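Local structure of beta-galactosidase (Bacillus circulans, 4MAD) at residues Thr19-Asp22 and Ser23-Asp27; Gly224-Ala227 and Glu228-Phe231. The protein probably catalyses the hydrolysis of terminal non-reducing beta-D-galactose residues in beta-D-galactosides, as a family 35 glycoside hydrolase. All coordinates share one frame; numbering follows the deposited sequence.

Interaction 1 (Thr19-Asp22 and Ser23-Asp27)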
loop_
_atom_site.group_PDB
_atom_site.type_symbol
_atom_site.label_atom_id
_atom_site.label_comp_id
_atom_site.label_asym_id
_atom_site.label_seq_id
_atom_site.Cartn_x
_atom_site.Cartn_y
_atom_site.Cartn_z
ATOM N N THR A 19 -8.327 -14.456 -26.498
ATOM C CA THR A 19 -8.964 -15.738 -26.217
ATOM C C THR A 19 -7.898 -16.796 -26.130
ATOM O O THR A 19 -6.760 -16.502 -26.190
ATOM C CB THR A 19 -9.951 -16.174 -27.312
ATOM O OG1 THR A 19 -9.234 -16.421 -28.500
ATOM C CG2 THR A 19 -10.930 -15.137 -27.570
ATOM N N TYR A 20 -8.305 -18.018 -25.907
ATOM C CA TYR A 20 -7.365 -19.095 -25.962
ATOM C C TYR A 20 -7.882 -20.462 -26.235
ATOM O O TYR A 20 -8.926 -20.836 -25.781
ATOM C CB TYR A 20 -6.689 -19.341 -24.601
ATOM C CG TYR A 20 -7.593 -19.768 -23.503
ATOM C CD1 TYR A 20 -7.837 -21.097 -23.240
ATOM C CD2 TYR A 20 -8.197 -18.847 -22.716
ATOM C CE1 TYR A 20 -8.651 -21.472 -22.220
ATOM C CE2 TYR A 20 -9.042 -19.202 -21.734
ATOM C CZ TYR A 20 -9.264 -20.520 -21.487
ATOM O OH TYR A 20 -10.067 -20.856 -20.515
ATOM N N ASP A 21 -7.099 -21.217 -26.961
ATOM C CA ASP A 21 -7.424 -22.598 -27.007
ATOM C C ASP A 21 -6.498 -23.702 -26.531
ATOM O O ASP A 21 -6.820 -24.444 -25.640
ATOM C CB ASP A 21 -7.594 -23.122 -28.399
ATOM C CG ASP A 21 -6.559 -22.636 -29.320
ATOM O OD1 ASP A 21 -5.364 -22.785 -29.048
ATOM O OD2 ASP A 21 -6.960 -22.116 -30.355
ATOM N N ASP A 22 -5.283 -23.624 -27.059
ATOM C CA ASP A 22 -4.167 -24.395 -26.594
ATOM C C ASP A 22 -3.275 -23.292 -26.065
ATOM O O ASP A 22 -2.471 -23.486 -25.184
ATOM C CB ASP A 22 -3.468 -25.019 -27.776
ATOM C CG ASP A 22 -3.055 -26.395 -27.509
ATOM O OD1 ASP A 22 -3.862 -27.296 -27.740
ATOM O OD2 ASP A 22 -1.918 -26.590 -27.059
ATOM N N SER A 23 -3.404 -22.153 -26.702
ATOM C CA SER A 23 -2.536 -21.051 -26.475
ATOM C C SER A 23 -3.323 -19.758 -26.556
ATOM O O SER A 23 -4.387 -19.776 -27.066
ATOM C CB SER A 23 -1.442 -21.123 -27.505
ATOM O OG SER A 23 -1.625 -20.158 -28.457
ATOM N N PHE A 24 -2.806 -18.658 -26.023
ATOM C CA PHE A 24 -3.517 -17.397 -26.104
ATOM C C PHE A 24 -3.590 -16.981 -27.556
ATOM O O PHE A 24 -2.695 -17.215 -28.280
ATOM C CB PHE A 24 -2.836 -16.286 -25.302
ATOM C CG PHE A 24 -2.904 -16.470 -23.817
ATOM C CD1 PHE A 24 -4.066 -16.353 -23.153
ATOM C CD2 PHE A 24 -1.805 -16.763 -23.101
ATOM C CE1 PHE A 24 -4.142 -16.521 -21.809
ATOM C CE2 PHE A 24 -1.891 -16.941 -21.758
ATOM C CZ PHE A 24 -3.071 -16.799 -21.131
ATOM N N LEU A 25 -4.677 -16.340 -27.910
ATOM C CA LEU A 25 -4.864 -15.754 -29.198
ATOM C C LEU A 25 -5.363 -14.357 -29.073
ATOM O O LEU A 25 -6.289 -14.097 -28.370
ATOM C CB LEU A 25 -5.900 -16.523 -30.008
ATOM C CG LEU A 25 -5.806 -18.013 -29.953
ATOM C CD1 LEU A 25 -7.068 -18.744 -30.204
ATOM C CD2 LEU A 25 -4.719 -18.482 -30.757
ATOM N N LEU A 26 -4.720 -13.497 -29.835
ATOM C CA LEU A 26 -5.143 -12.148 -30.063
ATOM C C LEU A 26 -5.018 -11.698 -31.528
ATOM O O LEU A 26 -3.986 -11.820 -32.122
ATOM C CB LEU A 26 -4.304 -11.241 -29.225
ATOM C CG LEU A 26 -4.678 -9.798 -29.151
ATOM C CD1 LEU A 26 -5.915 -9.588 -28.460
ATOM C CD2 LEU A 26 -3.664 -9.025 -28.514
ATOM N N ASP A 27 -6.048 -11.090 -32.059
ATOM C CA ASP A 27 -5.922 -10.478 -33.368
ATOM C C ASP A 27 -5.438 -11.482 -34.402
ATOM O O ASP A 27 -4.565 -11.172 -35.202
ATOM C CB ASP A 27 -4.910 -9.342 -33.341
ATOM C CG ASP A 27 -5.463 -8.065 -32.779
ATOM O OD1 ASP A 27 -6.688 -7.936 -32.695
ATOM O OD2 ASP A 27 -4.662 -7.219 -32.378
HETATM O O HOH W 1 -8.674 -14.168 -30.208
#

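Interaction 2 (Gly224-Ala227 and Glu228-Phe231)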
loop_
_atom_site.group_PDB
_atom_site.type_symbol
_atom_site.label_atom_id
_atom_site.label_comp_id
_atom_site.label_asym_id
_atom_site.label_seq_id
_atom_site.Cartn_x
_atom_site.Cartn_y
_atom_site.Cartn_z
ATOM N N GLY A 224 7.107 -17.684 -6.862
ATOM C CA GLY A 224 8.422 -17.144 -6.935
ATOM C C GLY A 224 9.504 -18.059 -7.491
ATOM O O GLY A 224 10.526 -17.618 -7.949
ATOM N N SER A 225 9.259 -19.348 -7.419
ATOM C CA SER A 225 10.184 -20.331 -7.926
ATOM C C SER A 225 9.504 -21.661 -8.294
ATOM O O SER A 225 8.347 -21.843 -8.002
ATOM C CB SER A 225 11.328 -20.537 -6.958
ATOM O OG SER A 225 10.924 -21.332 -5.904
ATOM N N ARG A 226 10.245 -22.591 -8.888
ATOM C CA ARG A 226 9.703 -23.912 -9.220
ATOM C C ARG A 226 8.484 -23.949 -10.128
ATOM O O ARG A 226 7.472 -24.461 -9.806
ATOM C CB ARG A 226 9.501 -24.754 -7.958
ATOM C CG ARG A 226 10.686 -24.702 -7.067
ATOM C CD ARG A 226 10.952 -25.848 -6.209
ATOM N NE ARG A 226 10.336 -27.087 -6.635
ATOM C CZ ARG A 226 10.144 -28.124 -5.817
ATOM N NH1 ARG A 226 10.558 -28.076 -4.548
ATOM N NH2 ARG A 226 9.541 -29.199 -6.272
ATOM N N ALA A 227 8.654 -23.368 -11.282
ATOM C CA ALA A 227 7.634 -23.240 -12.285
ATOM C C ALA A 227 7.146 -24.586 -12.819
ATOM O O ALA A 227 6.001 -24.764 -13.069
ATOM C CB ALA A 227 8.140 -22.382 -13.382
ATOM N N GLU A 228 8.056 -25.515 -12.970
ATOM C CA GLU A 228 7.644 -26.803 -13.445
ATOM C C GLU A 228 6.652 -27.442 -12.474
ATOM O O GLU A 228 5.655 -27.959 -12.836
ATOM C CB GLU A 228 8.849 -27.714 -13.555
ATOM C CG GLU A 228 8.460 -29.096 -13.932
ATOM C CD GLU A 228 9.640 -30.076 -14.112
ATOM O OE1 GLU A 228 10.821 -29.682 -14.116
ATOM O OE2 GLU A 228 9.366 -31.273 -14.287
ATOM N N SER A 229 6.969 -27.393 -11.212
ATOM C CA SER A 229 6.088 -27.912 -10.214
ATOM C C SER A 229 4.763 -27.156 -10.162
ATOM O O SER A 229 3.708 -27.710 -10.024
ATOM C CB SER A 229 6.787 -27.812 -8.874
ATOM O OG SER A 229 5.868 -27.833 -7.890
ATOM N N ALA A 230 4.865 -25.856 -10.255
ATOM C CA ALA A 230 3.703 -25.008 -10.173
ATOM C C ALA A 230 2.745 -25.230 -11.319
ATOM O O ALA A 230 1.555 -25.387 -11.116
ATOM C CB ALA A 230 4.093 -23.592 -10.108
ATOM N N PHE A 231 3.282 -25.268 -12.515
ATOM C CA PHE A 231 2.451 -25.565 -13.682
ATOM C C PHE A 231 1.857 -26.979 -13.667
ATOM O O PHE A 231 0.771 -27.207 -14.109
ATOM C CB PHE A 231 3.181 -25.259 -14.958
ATOM C CG PHE A 231 3.366 -23.800 -15.230
ATOM C CD1 PHE A 231 2.429 -22.854 -14.875
ATOM C CD2 PHE A 231 4.478 -23.378 -15.889
ATOM C CE1 PHE A 231 2.622 -21.548 -15.210
ATOM C CE2 PHE A 231 4.655 -22.097 -16.201
ATOM C CZ PHE A 231 3.743 -21.168 -15.862
#

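Interaction 1 (Thr19-Asp22 and Ser23-Asp27)
T19 and L25 form an antiparallel hydrogen-bonded pair in a short beta hairpin near the N-terminus. Two backbone bonds join them. T19 N gives its hydrogen to L25 O at 2.8 Å, nearly straight and in the carbonyl plane. L25 N returns one to T19 O at 2.7 Å, with the donor well above that carbonyl plane. L25 O also takes a weak bond from a water, which T19 OG1 meets at 2.9 Å. The water thus bridges hydroxyl and carbonyl.

Y20 and F24 are the next pair, non-hydrogen-bonded, with side chains on the other face of the hairpin. Their apolar contact is Y20 CB to F24 CD1. The Y20 ring meets that of F218, and both Y20 and F24 touch P242.

D21, D22 and S23 make the turn. D21 N bonds to S23 O at 3.1 Å. The D21 carboxylate folds back in an Asx turn, and its OD1 accepts S23 N at 3.1 Å on the anti side, out of the carboxylate plane. CG of D21 lies between its backbone N and carbonyl carbon (chi1 43°), which brings the carboxylate back over the turn. S23 OG donates to F24 O.

The L25 side chain lies across D21 at about a right angle. CD1 is 3.4 Å from D21 OD2 and 3.6 Å from T19 OG1. An alanine in place of L25 lacks this branch, and would probably open a gap between the T19 hydroxyl and the D21 carboxylate.

Backbone N-H groups of T19, D21, S23 and L25 all find acceptors within the hairpin, and a carboxylate supplies one of them. The bend is thus held by local backbone and carboxylate acceptors. Taking an N-H, the exposed D21 carboxylate would probably stay ionised.

Interaction 2 (Gly224-Ala227 and Glu228-Phe231)
R226 and A227 meet A230 and F231 across the first turn of helix 227-237, with R226 as the N-cap. The loop here leads out of strand 218-223 of the (beta/alpha)8 barrel. R226 has left-handed backbone angles (phi 58°, psi 57°), and the chain turns there into the helix.

The hydrogen bonds are backbone ones of the alpha-helical i to i+4 kind. A230 N donates to R226 O at 3.0 Å. F231 N donates to A227 O at 2.8 Å and is almost straight. They use the carbonyls of the cap and of the first helical residue. Amide hydrogens at the start of a helix lack a preceding turn to accept them. Here E274 does so. Its carboxylate takes a hydrogen bond from E228 N and a weak one from A227 N. Its negative charge would also probably suit the positive end of the helix dipole.

The side-chain contact of R226 with S229 is a loose van der Waals one. The R226 chain bends at chi3 (21°), and its guanidinium approaches S229, with NH2 4.0 Å from S229 CB. Both residues also touch a crystal neighbour, so this pose may owe something to the lattice.

Further side-chain packing lies on the buried side. A227 touches Q278, F231 touches Q278 and L243, and A230 touches P204. Within the turn, two CB atoms lie against carbonyl oxygens: A230 CB is 3.5 Å from R226 O, and F231 CB is 3.4 Å from A227 O. The apolar pair is F231 CE2 with A227 CB, at 4.5 Å.

In the fold
Interaction 1 comes before the first barrel strand, 34-38, and interaction 2 lies within the barrel. Their centres are 22 Å apart and their nearest atoms about 9 Å, so they do not touch. Strand 218-223 connects them indirectly. F218, at its start, meets Y20, and its other end runs into residues 224-227. The chain just before strand 244-249 is also shared, since P242 packs on the hairpin and L243 on F231. That strand carries E247, the predicted nucleophile, about 11 Å from F231 between side chains. A230 is about as far from E171, the predicted proton donor. Interaction 1 is a surface contact away from these sites.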